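Local coordinates for protein ketosynthase (Streptomyces sp. MSC090213JE08, PDB 6KXD) that probably serves as a subunit of the ishigamide ketosynthase/chain length factor, a highly reducing type II polyketide synthase complex thought to extend acyl chains held on a carrier protein, at residues P20-W25 and A250-V255; T114-G119 and G169-V174; L183-A188 and Y200-A205. All blocks are in the same frame, centred on the assembly; numbering follows the deposited sequence.

Contact 1 of 3, residues P20-W25 and A250-V255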
# COMPACT_ATOMS: atom_id res chain seq x y z
N PRO B 20 5.60 -5.94 -20.37
CA PRO B 20 5.97 -6.89 -19.32
C PRO B 20 5.50 -8.30 -19.67
O PRO B 20 4.44 -8.50 -20.26
CB PRO B 20 5.32 -6.31 -18.06
CG PRO B 20 4.19 -5.45 -18.56
CD PRO B 20 4.55 -4.99 -19.96
N VAL B 21 6.33 -9.26 -19.30
CA VAL B 21 6.09 -10.62 -19.47
C VAL B 21 6.23 -11.29 -18.12
O VAL B 21 7.13 -10.96 -17.35
CB VAL B 21 7.02 -11.26 -20.53
CG1 VAL B 21 6.70 -10.69 -21.90
CG2 VAL B 21 8.49 -11.10 -20.23
N ILE B 22 5.34 -12.24 -17.89
CA ILE B 22 5.48 -13.10 -16.80
C ILE B 22 6.36 -14.27 -17.24
O ILE B 22 6.00 -14.98 -18.18
CB ILE B 22 4.12 -13.60 -16.34
CG1 ILE B 22 3.24 -12.45 -15.85
CG2 ILE B 22 4.33 -14.68 -15.32
CD1 ILE B 22 1.82 -12.91 -15.52
N THR B 23 7.45 -14.52 -16.50
CA THR B 23 8.41 -15.60 -16.87
C THR B 23 8.46 -16.68 -15.81
O THR B 23 9.18 -17.67 -15.97
CB THR B 23 9.80 -15.00 -17.12
OG1 THR B 23 10.21 -14.50 -15.85
CG2 THR B 23 9.75 -13.90 -18.16
N GLY B 24 7.60 -16.56 -14.79
CA GLY B 24 7.55 -17.55 -13.77
C GLY B 24 6.43 -17.24 -12.79
O GLY B 24 6.00 -16.10 -12.72
N TRP B 25 6.02 -18.26 -12.07
CA TRP B 25 5.01 -18.09 -11.06
C TRP B 25 5.12 -19.16 -10.02
O TRP B 25 5.76 -20.21 -10.19
CB TRP B 25 3.63 -18.07 -11.67
CG TRP B 25 3.20 -19.31 -12.36
CD1 TRP B 25 3.54 -19.74 -13.61
CD2 TRP B 25 2.32 -20.31 -11.82
NE1 TRP B 25 2.90 -20.92 -13.90
CE2 TRP B 25 2.16 -21.30 -12.82
CE3 TRP B 25 1.64 -20.44 -10.61
CZ2 TRP B 25 1.36 -22.42 -12.62
CZ3 TRP B 25 0.85 -21.56 -10.41
CH2 TRP B 25 0.72 -22.53 -11.41
N ALA B 250 3.54 -15.37 -20.51
CA ALA B 250 2.45 -14.54 -20.87
C ALA B 250 2.92 -13.09 -20.89
O ALA B 250 3.79 -12.70 -20.13
CB ALA B 250 1.29 -14.71 -19.91
N ALA B 251 2.31 -12.31 -21.77
CA ALA B 251 2.58 -10.89 -21.87
C ALA B 251 1.40 -10.18 -21.24
O ALA B 251 0.28 -10.57 -21.48
CB ALA B 251 2.76 -10.44 -23.28
N VAL B 252 1.70 -9.19 -20.39
CA VAL B 252 0.69 -8.35 -19.81
C VAL B 252 0.42 -7.19 -20.78
O VAL B 252 1.21 -6.27 -20.89
CB VAL B 252 1.09 -7.83 -18.42
CG1 VAL B 252 -0.00 -6.95 -17.86
CG2 VAL B 252 1.44 -8.95 -17.45
N LEU B 253 -0.70 -7.29 -21.51
CA LEU B 253 -1.06 -6.34 -22.53
C LEU B 253 -1.72 -5.10 -21.92
O LEU B 253 -1.59 -4.01 -22.43
CB LEU B 253 -2.00 -7.03 -23.51
CG LEU B 253 -1.42 -8.22 -24.25
CD1 LEU B 253 -2.30 -8.54 -25.44
CD2 LEU B 253 0.01 -7.96 -24.71
N SER B 254 -2.55 -5.28 -20.91
CA SER B 254 -3.17 -4.15 -20.28
C SER B 254 -3.69 -4.57 -18.90
O SER B 254 -3.98 -5.73 -18.63
CB SER B 254 -4.31 -3.63 -21.09
OG SER B 254 -5.30 -4.62 -21.14
N VAL B 255 -3.74 -3.57 -18.04
CA VAL B 255 -4.39 -3.66 -16.75
C VAL B 255 -5.15 -2.37 -16.58
O VAL B 255 -4.60 -1.27 -16.66
CB VAL B 255 -3.40 -3.86 -15.59
CG1 VAL B 255 -4.11 -3.86 -14.25
CG2 VAL B 255 -2.58 -5.11 -15.77

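Contact 2 of 3, residues T114-G119 and G169-V174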
# COMPACT_ATOMS: atom_id res chain seq x y z
N THR B 114 15.61 -5.70 -8.86
CA THR B 114 14.47 -6.58 -8.73
C THR B 114 13.51 -5.97 -7.71
O THR B 114 13.85 -5.83 -6.56
CB THR B 114 14.79 -7.99 -8.26
OG1 THR B 114 15.74 -8.56 -9.17
CG2 THR B 114 13.56 -8.87 -8.23
N GLY B 115 12.32 -5.63 -8.18
CA GLY B 115 11.29 -5.08 -7.32
C GLY B 115 10.44 -6.17 -6.68
O GLY B 115 10.33 -7.35 -7.17
N VAL B 116 9.75 -5.79 -5.59
CA VAL B 116 8.79 -6.64 -4.96
C VAL B 116 7.54 -5.81 -4.76
O VAL B 116 7.67 -4.72 -4.19
CB VAL B 116 9.25 -7.15 -3.58
CG1 VAL B 116 8.12 -7.90 -2.88
CG2 VAL B 116 10.49 -8.02 -3.69
N VAL B 117 6.38 -6.31 -5.24
CA VAL B 117 5.12 -5.66 -4.86
C VAL B 117 4.09 -6.75 -4.54
O VAL B 117 3.84 -7.63 -5.36
CB VAL B 117 4.61 -4.65 -5.90
CG1 VAL B 117 4.43 -5.24 -7.28
CG2 VAL B 117 3.32 -4.00 -5.41
N LEU B 118 3.50 -6.68 -3.32
CA LEU B 118 2.56 -7.61 -2.84
C LEU B 118 1.22 -6.91 -2.57
O LEU B 118 1.22 -5.88 -1.93
CB LEU B 118 3.06 -8.25 -1.56
CG LEU B 118 2.27 -9.46 -1.07
CD1 LEU B 118 2.37 -10.66 -2.01
CD2 LEU B 118 2.73 -9.87 0.33
N GLY B 119 0.13 -7.47 -3.09
CA GLY B 119 -1.22 -6.99 -2.73
C GLY B 119 -1.79 -7.75 -1.53
O GLY B 119 -1.61 -8.98 -1.32
N GLY B 169 15.95 -3.85 -3.93
CA GLY B 169 15.25 -3.00 -4.84
C GLY B 169 13.89 -2.55 -4.31
O GLY B 169 13.57 -2.78 -3.16
N PRO B 170 13.07 -1.92 -5.14
CA PRO B 170 11.80 -1.35 -4.67
C PRO B 170 10.97 -2.43 -3.97
O PRO B 170 10.91 -3.60 -4.39
CB PRO B 170 11.14 -0.89 -5.97
CG PRO B 170 12.32 -0.61 -6.88
CD PRO B 170 13.27 -1.73 -6.58
N ASN B 171 10.34 -2.05 -2.87
CA ASN B 171 9.62 -2.97 -2.05
C ASN B 171 8.32 -2.30 -1.64
O ASN B 171 8.36 -1.37 -0.87
CB ASN B 171 10.41 -3.36 -0.82
CG ASN B 171 9.85 -4.59 -0.17
OD1 ASN B 171 9.02 -4.49 0.73
ND2 ASN B 171 10.34 -5.75 -0.58
N THR B 172 7.20 -2.79 -2.19
CA THR B 172 5.95 -2.13 -2.03
C THR B 172 4.89 -3.16 -1.63
O THR B 172 4.91 -4.32 -2.00
CB THR B 172 5.53 -1.42 -3.31
OG1 THR B 172 6.62 -0.59 -3.72
CG2 THR B 172 4.30 -0.56 -3.12
N THR B 173 3.91 -2.70 -0.84
CA THR B 173 2.75 -3.45 -0.52
C THR B 173 1.56 -2.56 -0.87
O THR B 173 1.63 -1.33 -0.59
CB THR B 173 2.69 -3.85 0.96
OG1 THR B 173 3.92 -4.52 1.20
CG2 THR B 173 1.54 -4.76 1.30
N VAL B 174 0.57 -3.15 -1.51
CA VAL B 174 -0.61 -2.39 -1.91
C VAL B 174 -1.79 -3.18 -1.38
O VAL B 174 -1.77 -4.36 -1.22
CB VAL B 174 -0.73 -2.14 -3.43
CG1 VAL B 174 0.41 -1.28 -3.94
CG2 VAL B 174 -0.86 -3.45 -4.21
O HOH W 1 15.97 -6.31 -5.14
O HOH W 2 8.01 -2.22 -5.38

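Contact 3 of 3, residues L183-A188 and Y200-A205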
# COMPACT_ATOMS: atom_id res chain seq x y z
N LEU B 183 -3.65 -4.44 -9.03
CA LEU B 183 -3.06 -3.18 -8.68
C LEU B 183 -1.55 -3.38 -8.57
O LEU B 183 -0.79 -2.55 -9.02
CB LEU B 183 -3.64 -2.72 -7.35
CG LEU B 183 -5.13 -2.39 -7.35
CD1 LEU B 183 -5.52 -1.96 -5.97
CD2 LEU B 183 -5.46 -1.30 -8.36
N ALA B 184 -1.16 -4.51 -7.98
CA ALA B 184 0.25 -4.78 -7.81
C ALA B 184 0.89 -4.91 -9.20
O ALA B 184 1.97 -4.44 -9.44
CB ALA B 184 0.47 -6.01 -7.03
N LEU B 185 0.20 -5.66 -10.07
CA LEU B 185 0.73 -5.95 -11.38
C LEU B 185 0.90 -4.64 -12.14
O LEU B 185 1.89 -4.42 -12.83
CB LEU B 185 -0.22 -6.89 -12.11
CG LEU B 185 0.19 -7.25 -13.52
CD1 LEU B 185 1.59 -7.82 -13.55
CD2 LEU B 185 -0.79 -8.24 -14.08
N ASN B 186 -0.10 -3.75 -12.02
CA ASN B 186 -0.05 -2.52 -12.75
C ASN B 186 1.04 -1.60 -12.19
O ASN B 186 1.77 -0.88 -12.91
CB ASN B 186 -1.39 -1.79 -12.71
CG ASN B 186 -1.51 -0.87 -13.90
OD1 ASN B 186 -1.17 -1.27 -15.01
ND2 ASN B 186 -2.04 0.30 -13.65
N TYR B 187 1.19 -1.64 -10.86
CA TYR B 187 2.21 -0.90 -10.21
C TYR B 187 3.59 -1.33 -10.75
O TYR B 187 4.42 -0.49 -11.15
CB TYR B 187 2.04 -1.11 -8.70
CG TYR B 187 3.08 -0.43 -7.86
CD1 TYR B 187 2.89 0.86 -7.40
CD2 TYR B 187 4.25 -1.06 -7.53
CE1 TYR B 187 3.82 1.48 -6.60
CE2 TYR B 187 5.20 -0.43 -6.76
CZ TYR B 187 5.01 0.86 -6.32
OH TYR B 187 5.95 1.49 -5.52
N ALA B 188 3.82 -2.62 -10.74
CA ALA B 188 5.11 -3.20 -11.24
C ALA B 188 5.33 -2.78 -12.70
O ALA B 188 6.42 -2.34 -13.07
CB ALA B 188 5.06 -4.67 -11.13
N TYR B 200 10.46 -7.96 -11.47
CA TYR B 200 9.55 -7.76 -10.36
C TYR B 200 8.98 -9.08 -9.93
O TYR B 200 8.61 -9.91 -10.75
CB TYR B 200 8.36 -6.87 -10.73
CG TYR B 200 8.33 -5.58 -9.98
CD1 TYR B 200 7.89 -5.51 -8.64
CD2 TYR B 200 8.76 -4.43 -10.58
CE1 TYR B 200 7.89 -4.30 -7.97
CE2 TYR B 200 8.76 -3.21 -9.92
CZ TYR B 200 8.31 -3.15 -8.61
OH TYR B 200 8.37 -1.92 -8.03
N LEU B 201 8.93 -9.26 -8.60
CA LEU B 201 8.15 -10.26 -7.94
C LEU B 201 6.83 -9.59 -7.62
O LEU B 201 6.84 -8.59 -6.95
CB LEU B 201 8.77 -10.68 -6.62
CG LEU B 201 9.85 -11.73 -6.59
CD1 LEU B 201 11.17 -11.10 -6.86
CD2 LEU B 201 9.86 -12.41 -5.22
N VAL B 202 5.74 -10.08 -8.20
CA VAL B 202 4.46 -9.39 -8.11
C VAL B 202 3.49 -10.44 -7.62
O VAL B 202 3.41 -11.55 -8.20
CB VAL B 202 3.93 -8.92 -9.47
CG1 VAL B 202 2.59 -8.18 -9.33
CG2 VAL B 202 4.93 -8.06 -10.19
N GLY B 203 2.63 -10.06 -6.67
CA GLY B 203 1.62 -11.03 -6.38
C GLY B 203 0.75 -10.54 -5.27
O GLY B 203 0.76 -9.34 -4.99
N SER B 204 0.03 -11.47 -4.66
CA SER B 204 -0.85 -11.03 -3.61
C SER B 204 -1.09 -12.20 -2.70
O SER B 204 -0.85 -13.37 -3.09
CB SER B 204 -2.07 -10.42 -4.26
OG SER B 204 -2.83 -11.38 -4.98
N ALA B 205 -1.61 -11.94 -1.47
CA ALA B 205 -1.66 -12.98 -0.47
C ALA B 205 -2.76 -12.70 0.53
O ALA B 205 -2.95 -11.55 0.88
CB ALA B 205 -0.34 -13.09 0.24

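Contact 1 of 3, residues P20-W25 and A250-V255
Pro20 to Ile22 run antiparallel beside Ala250 to Val252, and the backbone does most of the joining. Val252 N donates to Pro20 O over 2.8 Å, and Ile22 N reaches Ala250 O at the same 2.8 Å. The return bond from Ala250 N to Ile22 O, 3.4 Å, is weak. Next to the hydrogen-bonded pair Ile22 and Ala250, Val21 and Ala251 form a non-hydrogen-bonded pair, where Val21 CA comes to 3.2 Å from Ala250 O in a CA-H...O contact.

Apolar contacts add to both faces. Val21 CG1 meets Ala251 CB at 4.2 Å on one face. On the other, with CG1 of Ile22 anti to its carbonyl carbon (chi1 -63°), that atom stands 4.2 Å from Val252 CG2. The Pro20 ring crosses the Val252 side chain at about a right angle, its CG 3.9 Å from Val252 CB.

Each strand is paired on its other edge as well, 20-29 with strand 229-240 (Val21 with Glu239) and 250-259 with strand 365-373 (Ala251 with Arg372). Past the short register the two strands part, and Leu253 and Ser254 both face Val370 in a classic beta bulge. Helix 332-344 packs on Ile22 and Ala250, and helix 180-193 on Pro20 and Val252.

Contact 2 of 3, residues T114-G119 and G169-V174
Two parallel strands of the thiolase-type core meet here, Val116 to Gly119 lying in register with Asn171 to Val174. Their backbone bonds alternate in the parallel manner: Val116 N to Pro170 O, Thr172 N to Val116 O (2.8 Å), Leu118 N to Thr172 O, and Val174 N to Leu118 O. CA-H...O contacts fall between them, among them Gly119 CA to Val174 O at 3.1 Å. Where direct pairing stops, one water bridges Thr114 O and Gly169 N.

On one face the Asn171 side chain, its CG anti to the backbone N (chi1 -164°), lies alongside Val116 with ND2 3.5 Å from Val116 CB. Beyond them, Thr173 CG2 rests 3.4 Å from Leu118 O. On the other face Val117 CG2 meets Thr172 CB at 4.0 Å and Val174 CG1 at 4.2 Å.

A second water donates to Val116 O over 2.8 Å and is hydrogen-bonded to Thr172 OG1, whose hydroxyl also pairs with Tyr187 OH. The Asn171 amide is held at both ends, ND2 by Ala158 O and OD1 by Asn398 of the neighbouring subunit; the Thr173 backbone is hydrogen-bonded to that subunit too. The chemistry therefore implies a buried pair of strands whose second member faces the subunit interface: Val116 O accepts two donors, and the Asn171 amide and Thr172 hydroxyl both have partners.

Contact 3 of 3, residues L183-A188 and Y200-A205
Ala188 of the helix and Tyr200 of the strand make the aromatic part of this contact. The methyl group of Ala188 sits over one face of the Tyr200 ring, with CB 3.8 Å from the ring centroid and 18° off its normal, a CH-pi interaction. It is displaced toward the rim, and the nearest ring atom to Ala188 CB is CG, at 3.6 Å. The Tyr200 chi1 of -115°, well removed from the usual staggered values, puts CG where the ring face meets Ala188 CB. At the far end of the same side chain, Tyr200 OH comes to 3.7 Å from Tyr187 CE2, and the two tyrosine side chains cross obliquely; the Tyr187 hydroxyl has its partner in Thr172.

The aliphatic part centres on Val202, whose two methyl groups are shared along the helix. CG1 is anti to the backbone N and meets the turn at Ala184 and Leu185: it is 3.8 Å from Ala184 CB and 3.6 Å from Leu185 N. CG2 presses on the Ala188 methyl, 3.5 Å from Ala188 CB. Ala184 and Ala188, one helical turn apart, both direct their CB atoms at the strand, and the short side chains allow the segment axes to approach to 7.4 Å. Ala184 CB also lies 3.9 Å from Gly203 O.

No hydrogen bond joins helix to strand. The two run nearly antiparallel, at 165°, as expected of a crossover helix that carries the chain from strand 171-174 to strand 199-206, both parallel to strand 114-119 between them. On another side of the helix, Leu185 touches Val252, so helix 180-193 lies buried between strands of the two halves, the central helical layer characteristic of the thiolase fold of ketosynthases.

How the contacts relate
The three contacts illustrate how a layered fold is assembled around a buried helix. Contact 1 joins strands far apart in sequence and encloses the other two, which follow in series: contact 2 closes before contact 3 opens. The centres of contacts 2 and 3 lie about 7 Å apart, because strands 114-119 and 199-206 are sheet neighbours, with Gly119 N probably hydrogen-bonded to Gly203 O. Contacts 1 and 3, about 11 Å apart between centres, meet where Val255 packs on Asn186. Contacts 1 and 2, about 16 Å apart between centres, do not touch. Helix 180-193 thus ties the strands near the subunit interface to strand 250-259.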